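Local coordinates for protein putative protease (Parabacteroides distasonis ATCC 8503, PDB 3KD4) that is of unproven function but is probably an exported protease of a gut bacterium, at residues Q339-G351 against T361-K373. Sequence-based numbering, arbitrary orientation. Where two conformers were deposited one is given.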
loop_
_atom_site.group_PDB
_atom_site.type_symbol
_atom_site.label_atom_id
_atom_site.label_comp_id
_atom_site.label_asym_id
_atom_site.label_seq_id
_atom_site.Cartn_x
_atom_site.Cartn_y
_atom_site.Cartn_z
ATOM N N GLN A 339 1.201 1.055 22.405
ATOM C CA GLN A 339 0.463 0.290 21.422
ATOM C C GLN A 339 0.262 1.181 20.224
ATOM O O GLN A 339 0.274 2.422 20.346
ATOM C CB GLN A 339 -0.882 -0.230 22.000
ATOM C CG GLN A 339 -1.860 0.874 22.363
ATOM C CD GLN A 339 -3.024 0.357 23.197
ATOM O OE1 GLN A 339 -4.168 0.469 22.795
ATOM N NE2 GLN A 339 -2.728 -0.211 24.348
ATOM N N TYR A 340 0.121 0.555 19.069
ATOM C CA TYR A 340 0.028 1.267 17.801
ATOM C C TYR A 340 -1.371 1.166 17.204
ATOM O O TYR A 340 -1.949 0.093 17.188
ATOM C CB TYR A 340 1.067 0.729 16.822
ATOM C CG TYR A 340 2.454 0.760 17.434
ATOM C CD1 TYR A 340 3.029 1.971 17.819
ATOM C CD2 TYR A 340 3.177 -0.414 17.663
ATOM C CE1 TYR A 340 4.308 2.025 18.395
ATOM C CE2 TYR A 340 4.466 -0.373 18.224
ATOM C CZ TYR A 340 5.011 0.866 18.589
ATOM O OH TYR A 340 6.218 0.929 19.194
ATOM N N LEU A 341 -1.898 2.305 16.753
ATOM C CA LEU A 341 -3.211 2.358 16.126
ATOM C C LEU A 341 -3.027 2.709 14.653
ATOM O O LEU A 341 -2.436 3.743 14.316
ATOM C CB LEU A 341 -4.100 3.391 16.835
ATOM C CG LEU A 341 -4.031 3.465 18.362
ATOM C CD1 LEU A 341 -5.186 4.300 18.911
ATOM C CD2 LEU A 341 -4.041 2.077 18.988
ATOM N N SER A 342 -3.531 1.832 13.782
ATOM C CA SER A 342 -3.435 1.944 12.323
ATOM C C SER A 342 -4.454 0.978 11.691
ATOM O O SER A 342 -5.014 0.096 12.367
ATOM C CB SER A 342 -2.032 1.593 11.815
ATOM O OG SER A 342 -1.590 0.366 12.364
ATOM N N ALA A 343 -4.671 1.139 10.394
ATOM C CA ALA A 343 -5.698 0.366 9.697
ATOM C C ALA A 343 -5.269 -1.095 9.743
ATOM O O ALA A 343 -6.064 -1.961 10.065
ATOM C CB ALA A 343 -5.838 0.878 8.247
ATOM N N SER A 344 -3.985 -1.343 9.507
ATOM C CA SER A 344 -3.407 -2.655 9.652
ATOM C C SER A 344 -2.297 -2.637 10.712
ATOM O O SER A 344 -1.548 -1.671 10.806
ATOM C CB SER A 344 -2.825 -3.088 8.307
ATOM O OG SER A 344 -2.167 -4.326 8.479
ATOM N N PRO A 345 -2.163 -3.710 11.500
ATOM C CA PRO A 345 -1.192 -3.624 12.616
ATOM C C PRO A 345 0.233 -3.404 12.145
ATOM O O PRO A 345 0.692 -4.117 11.239
ATOM C CB PRO A 345 -1.301 -4.992 13.291
ATOM C CG PRO A 345 -2.687 -5.464 12.962
ATOM C CD PRO A 345 -2.998 -4.923 11.590
ATOM N N LEU A 346 0.935 -2.447 12.764
ATOM C CA LEU A 346 2.338 -2.215 12.395
ATOM C C LEU A 346 3.187 -3.446 12.617
ATOM O O LEU A 346 4.147 -3.665 11.889
ATOM C CB LEU A 346 2.954 -1.043 13.168
ATOM C CG LEU A 346 2.503 0.360 12.820
ATOM C CD1 LEU A 346 3.295 1.352 13.699
ATOM C CD2 LEU A 346 2.720 0.682 11.353
ATOM N N THR A 347 2.811 -4.270 13.586
ATOM C CA THR A 347 3.556 -5.489 13.899
ATOM C C THR A 347 3.366 -6.620 12.856
ATOM O O THR A 347 4.038 -7.656 12.932
ATOM C CB THR A 347 3.194 -5.982 15.311
ATOM O OG1 THR A 347 1.769 -6.193 15.391
ATOM C CG2 THR A 347 3.642 -4.938 16.374
ATOM N N ASN A 348 2.487 -6.428 11.867
ATOM C CA ASN A 348 2.393 -7.397 10.767
ATOM C C ASN A 348 3.638 -7.381 9.910
ATOM O O ASN A 348 4.200 -8.418 9.587
ATOM C CB ASN A 348 1.149 -7.177 9.893
ATOM C CG ASN A 348 -0.112 -7.647 10.548
ATOM O OD1 ASN A 348 -0.134 -8.007 11.726
ATOM N ND2 ASN A 348 -1.178 -7.674 9.781
ATOM N N ARG A 349 4.083 -6.194 9.524
ATOM C CA ARG A 349 5.286 -6.088 8.706
ATOM C C ARG A 349 6.528 -5.843 9.556
ATOM O O ARG A 349 7.654 -6.065 9.120
ATOM C CB ARG A 349 5.103 -4.997 7.649
ATOM C CG ARG A 349 3.969 -5.281 6.623
ATOM C CD ARG A 349 3.750 -4.090 5.693
ATOM N NE ARG A 349 5.009 -3.684 5.080
ATOM C CZ ARG A 349 5.612 -4.338 4.086
ATOM N NH1 ARG A 349 5.060 -5.423 3.545
ATOM N NH2 ARG A 349 6.780 -3.912 3.615
ATOM N N GLY A 350 6.341 -5.351 10.775
ATOM C CA GLY A 350 7.442 -5.148 11.689
ATOM C C GLY A 350 8.593 -4.388 11.080
ATOM O O GLY A 350 8.414 -3.310 10.491
ATOM N N GLY A 351 9.781 -4.983 11.207
ATOM C CA GLY A 351 11.010 -4.423 10.702
ATOM C C GLY A 351 11.213 -4.443 9.184
ATOM O O GLY A 351 12.247 -3.993 8.720
ATOM N N THR A 361 12.038 10.240 16.109
ATOM C CA THR A 361 12.617 9.040 16.697
ATOM C C THR A 361 12.219 7.805 15.895
ATOM O O THR A 361 11.035 7.547 15.670
ATOM C CB THR A 361 12.097 8.868 18.146
ATOM O OG1 THR A 361 12.439 10.032 18.884
ATOM C CG2 THR A 361 12.652 7.584 18.875
ATOM N N SER A 362 13.227 7.060 15.448
ATOM C CA SER A 362 13.014 5.776 14.810
ATOM C C SER A 362 12.510 4.770 15.862
ATOM O O SER A 362 12.902 4.812 17.023
ATOM C CB SER A 362 14.316 5.254 14.210
ATOM O OG SER A 362 14.850 6.220 13.311
ATOM N N ILE A 363 11.606 3.906 15.448
ATOM C CA ILE A 363 11.031 2.893 16.347
ATOM C C ILE A 363 11.250 1.501 15.765
ATOM O O ILE A 363 10.835 1.210 14.654
ATOM C CB ILE A 363 9.556 3.108 16.556
ATOM C CG1 ILE A 363 9.304 4.522 17.057
ATOM C CG2 ILE A 363 8.996 2.048 17.556
ATOM C CD1 ILE A 363 7.846 4.850 17.290
ATOM N N GLU A 364 11.908 0.648 16.522
ATOM C CA GLU A 364 12.163 -0.725 16.102
ATOM C C GLU A 364 10.907 -1.569 16.374
ATOM O O GLU A 364 10.788 -2.175 17.444
ATOM C CB GLU A 364 13.382 -1.245 16.877
ATOM C CG GLU A 364 13.807 -2.660 16.577
ATOM C CD GLU A 364 14.981 -3.096 17.457
ATOM O OE1 GLU A 364 15.779 -2.229 17.894
ATOM O OE2 GLU A 364 15.080 -4.304 17.716
ATOM N N ILE A 365 9.968 -1.581 15.432
ATOM C CA ILE A 365 8.678 -2.252 15.620
ATOM C C ILE A 365 8.945 -3.756 15.571
ATOM O O ILE A 365 9.647 -4.231 14.687
ATOM C CB ILE A 365 7.637 -1.920 14.517
ATOM C CG1 ILE A 365 7.398 -0.393 14.404
ATOM C CG2 ILE A 365 6.283 -2.655 14.788
ATOM C CD1 ILE A 365 6.685 0.174 15.590
ATOM N N GLU A 366 8.405 -4.486 16.534
ATOM C CA GLU A 366 8.536 -5.953 16.537
ATOM C C GLU A 366 7.599 -6.568 15.495
ATOM O O GLU A 366 6.616 -5.932 15.063
ATOM C CB GLU A 366 8.242 -6.537 17.912
ATOM C CG GLU A 366 6.779 -6.445 18.311
ATOM C CD GLU A 366 6.515 -6.880 19.776
ATOM O OE1 GLU A 366 7.455 -7.322 20.487
ATOM O OE2 GLU A 366 5.350 -6.726 20.212
ATOM N N THR A 367 7.954 -7.771 15.061
ATOM C CA THR A 367 7.183 -8.518 14.088
ATOM C C THR A 367 6.415 -9.561 14.886
ATOM O O THR A 367 7.029 -10.377 15.549
ATOM C CB THR A 367 8.088 -9.179 13.052
ATOM O OG1 THR A 367 8.907 -8.168 12.406
ATOM C CG2 THR A 367 7.244 -9.901 12.002
ATOM N N THR A 368 5.088 -9.478 14.893
ATOM C CA THR A 368 4.233 -10.312 15.748
ATOM C C THR A 368 3.298 -11.126 14.853
ATOM O O THR A 368 2.622 -10.556 14.010
ATOM C CB THR A 368 3.346 -9.449 16.691
ATOM O OG1 THR A 368 4.162 -8.596 17.490
ATOM C CG2 THR A 368 2.512 -10.316 17.611
ATOM N N PRO A 369 3.263 -12.464 15.020
ATOM C CA PRO A 369 2.279 -13.261 14.288
ATOM C C PRO A 369 0.840 -12.922 14.616
ATOM O O PRO A 369 0.507 -12.677 15.767
ATOM C CB PRO A 369 2.566 -14.698 14.743
ATOM C CG PRO A 369 3.934 -14.662 15.307
ATOM C CD PRO A 369 4.166 -13.299 15.834
ATOM N N ILE A 370 -0.016 -12.927 13.606
ATOM C CA ILE A 370 -1.450 -12.901 13.832
ATOM C C ILE A 370 -1.807 -14.283 14.353
ATOM O O ILE A 370 -1.273 -15.311 13.877
ATOM C CB ILE A 370 -2.231 -12.620 12.540
ATOM C CG1 ILE A 370 -1.994 -11.178 12.090
ATOM C CG2 ILE A 370 -3.743 -12.891 12.707
ATOM C CD1 ILE A 370 -2.521 -10.115 13.073
ATOM N N GLN A 371 -2.692 -14.312 15.336
ATOM C CA GLN A 371 -3.088 -15.558 15.979
ATOM C C GLN A 371 -4.522 -15.809 15.644
ATOM O O GLN A 371 -5.351 -14.965 15.959
ATOM C CB GLN A 371 -2.994 -15.428 17.488
ATOM C CG GLN A 371 -1.607 -15.251 18.031
ATOM C CD GLN A 371 -0.790 -16.515 17.998
ATOM O OE1 GLN A 371 -1.304 -17.631 17.791
ATOM N NE2 GLN A 371 0.506 -16.356 18.212
ATOM N N ILE A 372 -4.823 -16.951 15.016
ATOM C CA ILE A 372 -6.203 -17.341 14.722
ATOM C C ILE A 372 -6.563 -18.664 15.429
ATOM O O ILE A 372 -5.812 -19.642 15.418
ATOM C CB ILE A 372 -6.471 -17.397 13.205
ATOM C CG1 ILE A 372 -6.495 -15.962 12.658
ATOM C CG2 ILE A 372 -7.834 -18.054 12.894
ATOM C CD1 ILE A 372 -6.109 -15.893 11.304
ATOM N N LYS A 373 -7.698 -18.649 16.110
ATOM C CA LYS A 373 -8.165 -19.841 16.813
ATOM C C LYS A 373 -9.656 -19.902 16.625
ATOM O O LYS A 373 -10.362 -19.011 17.063
ATOM C CB LYS A 373 -7.790 -19.787 18.289
ATOM C CG LYS A 373 -8.190 -21.043 19.077
ATOM C CD LYS A 373 -7.485 -21.053 20.440
ATOM C CE LYS A 373 -7.766 -22.344 21.212
ATOM N NZ LYS A 373 -6.516 -22.817 21.908
HETATM O O HOH W 1 0.930 -8.410 14.113
HETATM O O HOH W 2 3.771 -10.653 11.401
HETATM O O HOH W 3 10.140 -8.209 9.948
HETATM O O HOH W 4 10.760 -6.598 13.629
#
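Ile365 points its CD1 at one face of the Tyr340 ring, meeting CE2 at 3.5 Å, and with its CG1 anti to the carbonyl carbon (chi1 -56°) its other branch, CG2, is left to lie against CB of Leu346. The same Ile365 CG2 is 3.8 Å from Thr347 CG2. Ile363 runs past the tyrosine in the opposite direction, its CG2 near the phenol OH. Tyr340 and Ile363 come from the two outermost strands, 337-341 and 362-363, of a five-stranded antiparallel sheet, and Leu308 on its strand 305-312 touches both of them and Leu346. Between that sheet and the next, which begins with strand 370-380, the chain makes an inverse gamma turn at Glu364 and then runs extended through 365-369, and the short, weakly bonded helix 346-349 sits against this linker. One direct hydrogen bond joins them: Thr368 N donates to Thr347 O at 2.9 Å. Thr347 CA makes a CA-H...O contact of 3.3 Å with Glu366 O, while Thr368 OG1 runs alongside the Thr347 side chain, 3.5 Å from its CB. Past the helix end the chain turns with positive phi at Gly350, whose CA packs 3.4 Å from Thr367 OG1. Water fills in the polar margin. One molecule takes a bond from Thr347 OG1 and donates to Asn348 OD1 and, at 2.7 Å, to Thr368 O; another donates to Ile365 O and also binds Thr367 OG1. At the start of strand 370-380, CD1 of Ile370 reaches OD1 of Asn348 at 3.5 Å.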